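Local atomic coordinates of extracellular solute-binding protein (Bordetella parapertussis, PDB entry 3PU5), a protein that probably binds a small solute, perhaps a polyamine, outside the cytoplasmic membrane for delivery to an ABC-type transporter. Residues Ile8-Ser13 against Lys256-Tyr261; Pro119-Gly124 against Glu206-Pro211; Arg155-Leu160 against Ala306-Asn311. One frame throughout, in Å; residues are numbered along the deposited sequence.

Interaction 1. Residues Ile8-Ser13 against Lys256-Tyr261; sequences IYVTSS and KAFMNY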
loop_
_atom_site.group_PDB
_atom_site.type_symbol
_atom_site.label_atom_id
_atom_site.label_comp_id
_atom_site.label_asym_id
_atom_site.label_seq_id
_atom_site.Cartn_x
_atom_site.Cartn_y
_atom_site.Cartn_z
ATOM N N ILE A 8 13.432 3.325 22.315
ATOM C CA ILE A 8 13.427 2.383 21.192
ATOM C C ILE A 8 13.712 3.054 19.846
ATOM O O ILE A 8 13.464 4.255 19.663
ATOM C CB ILE A 8 12.113 1.532 21.099
ATOM C CG1 ILE A 8 10.875 2.415 20.874
ATOM C CG2 ILE A 8 11.956 0.637 22.318
ATOM C CD1 ILE A 8 9.589 1.613 20.574
ATOM N N TYR A 9 14.251 2.266 18.918
ATOM C CA TYR A 9 14.545 2.749 17.576
ATOM C C TYR A 9 13.627 2.051 16.563
ATOM O O TYR A 9 13.506 0.822 16.545
ATOM C CB TYR A 9 16.037 2.569 17.241
ATOM C CG TYR A 9 16.928 3.461 18.083
ATOM C CD1 TYR A 9 17.250 3.116 19.392
ATOM C CD2 TYR A 9 17.426 4.654 17.580
ATOM C CE1 TYR A 9 18.064 3.941 20.175
ATOM C CE2 TYR A 9 18.231 5.485 18.351
ATOM C CZ TYR A 9 18.546 5.125 19.644
ATOM O OH TYR A 9 19.343 5.945 20.403
ATOM N N VAL A 10 12.955 2.857 15.750
ATOM C CA VAL A 10 11.950 2.369 14.807
ATOM C C VAL A 10 12.278 2.909 13.426
ATOM O O VAL A 10 12.406 4.131 13.237
ATOM C CB VAL A 10 10.514 2.848 15.196
ATOM C CG1 VAL A 10 9.462 2.289 14.206
ATOM C CG2 VAL A 10 10.170 2.434 16.629
ATOM N N THR A 11 12.418 2.011 12.456
ATOM C CA THR A 11 12.768 2.447 11.113
ATOM C C THR A 11 11.620 3.230 10.503
ATOM O O THR A 11 10.455 3.045 10.869
ATOM C CB THR A 11 13.114 1.271 10.188
ATOM O OG1 THR A 11 11.932 0.508 9.913
ATOM C CG2 THR A 11 14.158 0.377 10.825
ATOM N N SER A 12 11.965 4.107 9.573
ATOM C CA SER A 12 10.979 4.804 8.778
ATOM C C SER A 12 11.627 5.246 7.469
ATOM O O SER A 12 12.811 4.974 7.226
ATOM C CB SER A 12 10.409 5.996 9.549
ATOM O OG SER A 12 9.178 6.404 8.988
ATOM N N SER A 13 10.857 5.922 6.624
ATOM C CA SER A 13 11.343 6.277 5.299
ATOM C C SER A 13 11.873 7.704 5.268
ATOM O O SER A 13 13.070 7.940 5.449
ATOM C CB SER A 13 10.231 6.096 4.258
ATOM O OG SER A 13 9.019 6.698 4.689
ATOM N N LYS A 256 6.903 -4.294 21.276
ATOM C CA LYS A 256 5.532 -4.808 21.220
ATOM C C LYS A 256 4.555 -3.752 21.733
ATOM O O LYS A 256 3.432 -3.626 21.234
ATOM C CB LYS A 256 5.395 -6.101 22.034
ATOM C CG LYS A 256 6.087 -7.317 21.410
ATOM C CD LYS A 256 6.061 -8.520 22.368
ATOM C CE LYS A 256 6.791 -9.709 21.790
ATOM N NZ LYS A 256 6.865 -10.825 22.782
ATOM N N ALA A 257 4.990 -2.998 22.735
ATOM C CA ALA A 257 4.172 -1.933 23.293
ATOM C C ALA A 257 3.971 -0.821 22.272
ATOM O O ALA A 257 2.854 -0.321 22.099
ATOM C CB ALA A 257 4.799 -1.390 24.565
ATOM N N PHE A 258 5.041 -0.439 21.582
ATOM C CA PHE A 258 4.890 0.540 20.511
ATOM C C PHE A 258 3.972 0.011 19.399
ATOM O O PHE A 258 3.073 0.719 18.921
ATOM C CB PHE A 258 6.244 0.958 19.914
ATOM C CG PHE A 258 6.105 1.887 18.747
ATOM C CD1 PHE A 258 5.835 3.234 18.944
ATOM C CD2 PHE A 258 6.178 1.408 17.444
ATOM C CE1 PHE A 258 5.662 4.095 17.854
ATOM C CE2 PHE A 258 6.018 2.264 16.353
ATOM C CZ PHE A 258 5.757 3.605 16.558
HETATM N N MSE A 259 4.201 -1.227 18.976
HETATM C CA MSE A 259 3.388 -1.794 17.905
HETATM C C MSE A 259 1.919 -1.824 18.324
HETATM O O MSE A 259 1.028 -1.512 17.539
HETATM C CB MSE A 259 3.868 -3.198 17.560
HETATM C CG MSE A 259 3.156 -3.831 16.380
HETATM SE SE MSE A 259 4.041 -5.517 15.866
HETATM C CE MSE A 259 2.867 -6.013 14.377
ATOM N N ASN A 260 1.670 -2.190 19.575
ATOM C CA ASN A 260 0.306 -2.218 20.072
ATOM C C ASN A 260 -0.349 -0.848 19.972
ATOM O O ASN A 260 -1.518 -0.740 19.615
ATOM C CB ASN A 260 0.271 -2.680 21.520
ATOM C CG ASN A 260 -1.137 -2.842 22.031
ATOM O OD1 ASN A 260 -1.940 -3.568 21.440
ATOM N ND2 ASN A 260 -1.456 -2.154 23.122
ATOM N N TYR A 261 0.406 0.196 20.300
ATOM C CA TYR A 261 -0.124 1.548 20.192
ATOM C C TYR A 261 -0.344 1.939 18.727
ATOM O O TYR A 261 -1.392 2.473 18.375
ATOM C CB TYR A 261 0.758 2.582 20.916
ATOM C CG TYR A 261 0.155 3.966 20.838
ATOM C CD1 TYR A 261 0.628 4.894 19.929
ATOM C CD2 TYR A 261 -0.942 4.313 21.623
ATOM C CE1 TYR A 261 0.054 6.149 19.824
ATOM C CE2 TYR A 261 -1.523 5.561 21.528
ATOM C CZ TYR A 261 -1.021 6.474 20.626
ATOM O OH TYR A 261 -1.589 7.715 20.507
#
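Ile8 and Val10 of one strand meet the single ring of Phe258 on a helix. The closest touch is at the base of the phenylalanine: Ile8 CD1 lies 3.5 Å from Phe258 CB. The same methyl is 3.9 Å from Phe258 CG, so it approaches the ring obliquely at the end joined to the backbone. Ile8 CG1 sits between its own N and carbonyl carbon (chi1 62°), and the extended second torsion carries CD1 out to the helix. Val10 works at the other end of the ring, more loosely. Its CG1 is 4.1 Å from Phe258 CE2. Its CG2 hangs over one face, away from the ring centre. Phe258 CG is anti to the backbone N (chi1 176°), which sends the ring off the helix and along the strand. All three residues are buried.

The strand 7-12 opens the first beta-alpha-beta unit of the chain, with helix 15-33 and the parallel strand 36-41. This is the start of a lobe of the periplasmic binding protein fold. Helix 252-262 comes back to this lobe from far along the sequence. Phe29 of helix 15-33 adds an edge-to-face ring contact to Phe258.

Toward solvent, Lys256 and Ala257 are partly exposed and make no contact with the strand. Asn260 and Tyr261 lie too far from the strand to touch it. Tyr261 packs on helix 15-33 instead, and its OH bonds to Glu266. On the strand, Tyr9 lies well clear of the helix and is partly exposed, while its backbone N is bonded to Asp61.

Interaction 2. Residues Pro119-Gly124 against Glu206-Pro211; sequences PDKIQG and EGAIGP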
loop_
_atom_site.group_PDB
_atom_site.type_symbol
_atom_site.label_atom_id
_atom_site.label_comp_id
_atom_site.label_asym_id
_atom_site.label_seq_id
_atom_site.Cartn_x
_atom_site.Cartn_y
_atom_site.Cartn_z
ATOM N N PRO A 119 -14.418 13.512 -14.640
ATOM C CA PRO A 119 -15.856 13.444 -14.928
ATOM C C PRO A 119 -16.238 14.198 -16.206
ATOM O O PRO A 119 -17.221 13.840 -16.849
ATOM C CB PRO A 119 -16.494 14.115 -13.707
ATOM C CG PRO A 119 -15.483 13.895 -12.588
ATOM C CD PRO A 119 -14.135 13.962 -13.262
ATOM N N ASP A 120 -15.470 15.218 -16.579
ATOM C CA ASP A 120 -15.819 16.001 -17.763
ATOM C C ASP A 120 -15.468 15.277 -19.062
ATOM O O ASP A 120 -15.827 15.720 -20.153
ATOM C CB ASP A 120 -15.220 17.417 -17.712
ATOM C CG ASP A 120 -13.728 17.451 -17.990
ATOM O OD1 ASP A 120 -13.180 18.574 -18.061
ATOM O OD2 ASP A 120 -13.098 16.380 -18.137
ATOM N N LYS A 121 -14.789 14.145 -18.935
ATOM C CA LYS A 121 -14.472 13.330 -20.096
ATOM C C LYS A 121 -15.291 12.051 -20.075
ATOM O O LYS A 121 -15.611 11.481 -21.119
ATOM C CB LYS A 121 -12.977 13.022 -20.122
ATOM C CG LYS A 121 -12.159 14.090 -20.849
ATOM C CD LYS A 121 -11.816 13.619 -22.260
ATOM C CE LYS A 121 -11.924 14.731 -23.301
ATOM N NZ LYS A 121 -13.319 14.845 -23.853
ATOM N N ILE A 122 -15.641 11.619 -18.868
ATOM C CA ILE A 122 -16.351 10.369 -18.657
ATOM C C ILE A 122 -17.413 10.575 -17.585
ATOM O O ILE A 122 -17.161 10.402 -16.391
ATOM C CB ILE A 122 -15.371 9.271 -18.227
ATOM C CG1 ILE A 122 -14.146 9.284 -19.147
ATOM C CG2 ILE A 122 -16.052 7.917 -18.231
ATOM C CD1 ILE A 122 -13.116 8.248 -18.799
ATOM N N GLN A 123 -18.603 10.976 -18.005
ATOM C CA GLN A 123 -19.639 11.281 -17.032
ATOM C C GLN A 123 -20.057 10.021 -16.281
ATOM O O GLN A 123 -20.466 9.022 -16.884
ATOM C CB GLN A 123 -20.851 11.942 -17.688
ATOM C CG GLN A 123 -21.839 12.486 -16.672
ATOM C CD GLN A 123 -23.144 12.933 -17.297
ATOM O OE1 GLN A 123 -24.122 13.203 -16.591
ATOM N NE2 GLN A 123 -23.170 13.013 -18.624
ATOM N N GLY A 124 -19.943 10.074 -14.959
ATOM C CA GLY A 124 -20.293 8.938 -14.131
ATOM C C GLY A 124 -19.180 7.916 -14.020
ATOM O O GLY A 124 -19.287 6.962 -13.255
ATOM N N GLU A 206 -4.267 15.698 -20.141
ATOM C CA GLU A 206 -3.686 14.750 -21.094
ATOM C C GLU A 206 -4.367 13.380 -21.014
ATOM O O GLU A 206 -4.634 12.742 -22.037
ATOM C CB GLU A 206 -2.158 14.617 -20.943
ATOM C CG GLU A 206 -1.527 13.866 -22.128
ATOM C CD GLU A 206 0.002 13.779 -22.100
ATOM O OE1 GLU A 206 0.617 13.898 -21.015
ATOM O OE2 GLU A 206 0.593 13.564 -23.183
ATOM N N GLY A 207 -4.667 12.938 -19.800
ATOM C CA GLY A 207 -5.285 11.641 -19.609
ATOM C C GLY A 207 -6.731 11.771 -19.167
ATOM O O GLY A 207 -7.112 12.780 -18.566
ATOM N N ALA A 208 -7.542 10.759 -19.473
ATOM C CA ALA A 208 -8.955 10.787 -19.106
ATOM C C ALA A 208 -9.256 9.809 -17.976
ATOM O O ALA A 208 -10.139 10.054 -17.161
ATOM C CB ALA A 208 -9.833 10.484 -20.322
ATOM N N ILE A 209 -8.511 8.706 -17.928
ATOM C CA ILE A 209 -8.794 7.633 -16.988
ATOM C C ILE A 209 -7.615 6.660 -16.897
ATOM O O ILE A 209 -6.845 6.513 -17.841
ATOM C CB ILE A 209 -10.076 6.886 -17.427
ATOM C CG1 ILE A 209 -10.540 5.871 -16.375
ATOM C CG2 ILE A 209 -9.885 6.221 -18.800
ATOM C CD1 ILE A 209 -11.962 5.398 -16.604
ATOM N N GLY A 210 -7.478 6.000 -15.758
ATOM C CA GLY A 210 -6.434 5.017 -15.566
ATOM C C GLY A 210 -6.331 4.714 -14.089
ATOM O O GLY A 210 -7.043 5.324 -13.292
ATOM N N PRO A 211 -5.462 3.763 -13.712
ATOM C CA PRO A 211 -5.327 3.415 -12.291
ATOM C C PRO A 211 -4.718 4.557 -11.476
ATOM O O PRO A 211 -3.809 5.237 -11.956
ATOM C CB PRO A 211 -4.395 2.194 -12.310
ATOM C CG PRO A 211 -4.532 1.626 -13.730
ATOM C CD PRO A 211 -4.683 2.863 -14.580
#
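Ile122 reaches out from a loop and packs on Ile209, the first residue of strand 209-213, and on Ala208 just before it. The contact is apolar and rests largely on one methyl. The side chain can be followed outward from its CB. CB itself stands back from the other segment. Its CG2 branch is also well short of it. The other branch leads across: Ile122 CG1 is anti to the carbonyl carbon (chi1 -47°), and CG1 still lies 4.6 Å from Ala208 CB. The second torsion is fully extended (chi2 180°), so CD1 takes the last step. Ile122 CD1 comes to 3.6 Å from Ile209 CB. It is also 3.8 Å from Ile209 CG2 and 3.8 Å from Ile209 CD1. The tip therefore nestles against the branch point of the second isoleucine, and the two side chains run nearly perpendicular. On the Ala208 side, Ile122 CD1 is 3.8 Å from the carbonyl O of Ala208 and 4.3 Å from its CB.

Lys121 adds a second, shallower touch. Lys121 CB lies 4.0 Å from Ala208 CB. Its bent chain leads the amino end away, and the residue is exposed. Ile122, Ala208 and Ile209 are buried, so the lysine marks the outer border of the patch.

The loop follows strand 111-117 and leads to helix 129-138. Strand 209-213 pairs antiparallel with strand 111-117, and the backbone of Ile209 also bonds to Phe146 of strand 145-148. Phe141 touches both isoleucines. From helix 129-138, Phe132 packs on Ile209 and Arg135 on Ile122.

Interaction 3. Residues Arg155-Leu160 against Ala306-Asn311; sequences RGAEVL and ALLIKN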
loop_
_atom_site.group_PDB
_atom_site.type_symbol
_atom_site.label_atom_id
_atom_site.label_comp_id
_atom_site.label_asym_id
_atom_site.label_seq_id
_atom_site.Cartn_x
_atom_site.Cartn_y
_atom_site.Cartn_z
ATOM N N ARG A 155 3.202 -0.299 -8.344
ATOM C CA ARG A 155 2.117 -1.267 -8.139
ATOM C C ARG A 155 1.506 -1.827 -9.423
ATOM O O ARG A 155 0.347 -2.266 -9.427
ATOM C CB ARG A 155 1.017 -0.697 -7.236
ATOM C CG ARG A 155 1.501 -0.234 -5.885
ATOM C CD ARG A 155 2.153 -1.361 -5.122
ATOM N NE ARG A 155 2.652 -0.925 -3.825
ATOM C CZ ARG A 155 3.309 -1.713 -2.974
ATOM N NH1 ARG A 155 3.554 -2.984 -3.284
ATOM N NH2 ARG A 155 3.728 -1.232 -1.810
ATOM N N GLY A 156 2.280 -1.826 -10.504
ATOM C CA GLY A 156 1.833 -2.420 -11.749
ATOM C C GLY A 156 1.528 -3.902 -11.609
ATOM O O GLY A 156 0.499 -4.387 -12.084
ATOM N N ALA A 157 2.432 -4.634 -10.967
ATOM C CA ALA A 157 2.230 -6.065 -10.778
ATOM C C ALA A 157 0.900 -6.330 -10.093
ATOM O O ALA A 157 0.202 -7.285 -10.433
ATOM C CB ALA A 157 3.375 -6.676 -9.975
ATOM N N GLU A 158 0.554 -5.480 -9.128
ATOM C CA GLU A 158 -0.679 -5.640 -8.355
ATOM C C GLU A 158 -1.938 -5.477 -9.212
ATOM O O GLU A 158 -2.857 -6.292 -9.137
ATOM C CB GLU A 158 -0.720 -4.648 -7.182
ATOM C CG GLU A 158 0.135 -5.034 -5.953
ATOM C CD GLU A 158 1.635 -4.770 -6.119
ATOM O OE1 GLU A 158 2.071 -4.372 -7.225
ATOM O OE2 GLU A 158 2.387 -4.972 -5.130
ATOM N N VAL A 159 -1.990 -4.413 -10.007
ATOM C CA VAL A 159 -3.138 -4.190 -10.884
ATOM C C VAL A 159 -3.303 -5.352 -11.865
ATOM O O VAL A 159 -4.405 -5.864 -12.044
ATOM C CB VAL A 159 -3.028 -2.855 -11.645
ATOM C CG1 VAL A 159 -4.264 -2.635 -12.521
ATOM C CG2 VAL A 159 -2.887 -1.720 -10.660
ATOM N N LEU A 160 -2.206 -5.767 -12.493
ATOM C CA LEU A 160 -2.241 -6.911 -13.411
ATOM C C LEU A 160 -2.749 -8.181 -12.721
ATOM O O LEU A 160 -3.499 -8.962 -13.313
ATOM C CB LEU A 160 -0.863 -7.155 -14.028
ATOM C CG LEU A 160 -0.386 -6.125 -15.063
ATOM C CD1 LEU A 160 1.112 -6.235 -15.281
ATOM C CD2 LEU A 160 -1.151 -6.294 -16.381
ATOM N N ALA A 306 4.599 -13.155 -1.483
ATOM C CA ALA A 306 5.441 -14.232 -2.003
ATOM C C ALA A 306 5.125 -14.526 -3.462
ATOM O O ALA A 306 6.024 -14.778 -4.261
ATOM C CB ALA A 306 5.277 -15.504 -1.157
ATOM N N LEU A 307 3.840 -14.487 -3.803
ATOM C CA LEU A 307 3.407 -14.719 -5.169
ATOM C C LEU A 307 3.959 -13.647 -6.109
ATOM O O LEU A 307 4.513 -13.962 -7.161
ATOM C CB LEU A 307 1.878 -14.770 -5.246
ATOM C CG LEU A 307 1.301 -14.960 -6.649
ATOM C CD1 LEU A 307 1.806 -16.264 -7.258
ATOM C CD2 LEU A 307 -0.222 -14.931 -6.613
ATOM N N LEU A 308 3.819 -12.381 -5.724
ATOM C CA LEU A 308 4.334 -11.275 -6.535
ATOM C C LEU A 308 5.833 -11.395 -6.803
ATOM O O LEU A 308 6.292 -11.207 -7.931
ATOM C CB LEU A 308 4.025 -9.926 -5.872
ATOM C CG LEU A 308 2.554 -9.500 -5.929
ATOM C CD1 LEU A 308 2.316 -8.323 -5.016
ATOM C CD2 LEU A 308 2.144 -9.161 -7.359
ATOM N N ILE A 309 6.593 -11.709 -5.760
ATOM C CA ILE A 309 8.041 -11.868 -5.877
ATOM C C ILE A 309 8.389 -13.027 -6.804
ATOM O O ILE A 309 9.264 -12.922 -7.671
ATOM C CB ILE A 309 8.677 -12.097 -4.490
ATOM C CG1 ILE A 309 8.502 -10.850 -3.619
ATOM C CG2 ILE A 309 10.161 -12.473 -4.618
ATOM C CD1 ILE A 309 9.059 -10.991 -2.215
ATOM N N LYS A 310 7.682 -14.136 -6.625
ATOM C CA LYS A 310 7.973 -15.345 -7.381
ATOM C C LYS A 310 7.688 -15.175 -8.870
ATOM O O LYS A 310 8.402 -15.719 -9.707
ATOM C CB LYS A 310 7.180 -16.532 -6.826
ATOM C CG LYS A 310 7.386 -17.824 -7.612
ATOM C CD LYS A 310 6.645 -19.010 -6.986
ATOM C CE LYS A 310 5.180 -19.059 -7.406
ATOM N NZ LYS A 310 4.493 -20.276 -6.882
ATOM N N ASN A 311 6.644 -14.420 -9.196
ATOM C CA ASN A 311 6.193 -14.315 -10.576
ATOM C C ASN A 311 6.780 -13.128 -11.334
ATOM O O ASN A 311 6.582 -13.007 -12.537
ATOM C CB ASN A 311 4.659 -14.266 -10.631
ATOM C CG ASN A 311 4.022 -15.609 -10.340
ATOM O OD1 ASN A 311 2.799 -15.721 -10.226
ATOM N ND2 ASN A 311 4.847 -16.638 -10.217
#
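Leu308 packs on Ala157 and Glu158 in a small helix-to-helix contact, nearer the centre of the chain than the other two contacts. It joins the first turn of helix 156-167 to the early part of helix 305-322. The backbones are close here: Ala157 CA and Leu308 CA are 7.0 Å apart. The two methyls of Leu308 share the work. CD2 lies 3.8 Å from Ala157 CB. CD1 turns to the carboxylate, 3.4 Å from Glu158 OE2 and 3.8 Å from Glu158 CD. The side chain of Leu308 meets that of Glu158 almost square-on.

Glu158 is buried, and its acid is held by a charge. Arg155 NH1 donates a hydrogen bond of 3.0 Å to Glu158 OE2, part of a salt bridge. The bond is bent (146°) and meets OE2 from above the carboxylate plane. A bend at chi2 (78°) folds the acid back toward Arg155, at the N-cap position. The nearby helix start may further favour the negative charge. Arg155 and Glu158 also touch Ser240 of strand 238-246.

Helix 305-322 leans on Tyr71 of helix 67-75 as well, through Ala306 and Ile309. A late helix bridging separate parts of the chain in this way is consistent with the two-lobed fold of type II periplasmic binding proteins.

Overall arrangement
From the N terminus, the chain lays down strand 7-12, and interaction 1 closes its long loop only when helix 252-262 returns. Interaction 2 is nested within that loop, joining the loop after strand 111-117 to strand 209-213. Interaction 3 crosses both: its first segment, 155-160, lies inside each loop, and its second, 306-311, comes after both have closed. Interactions 1 and 2 lie on opposite sides of the chain's centre, with their own centres about 40 Å apart. Interaction 3 is nearer the middle. It brings the last helix, 305-322, against helix 156-167. The nearest atoms of interactions 2 and 3 are about 4 Å apart, without touching.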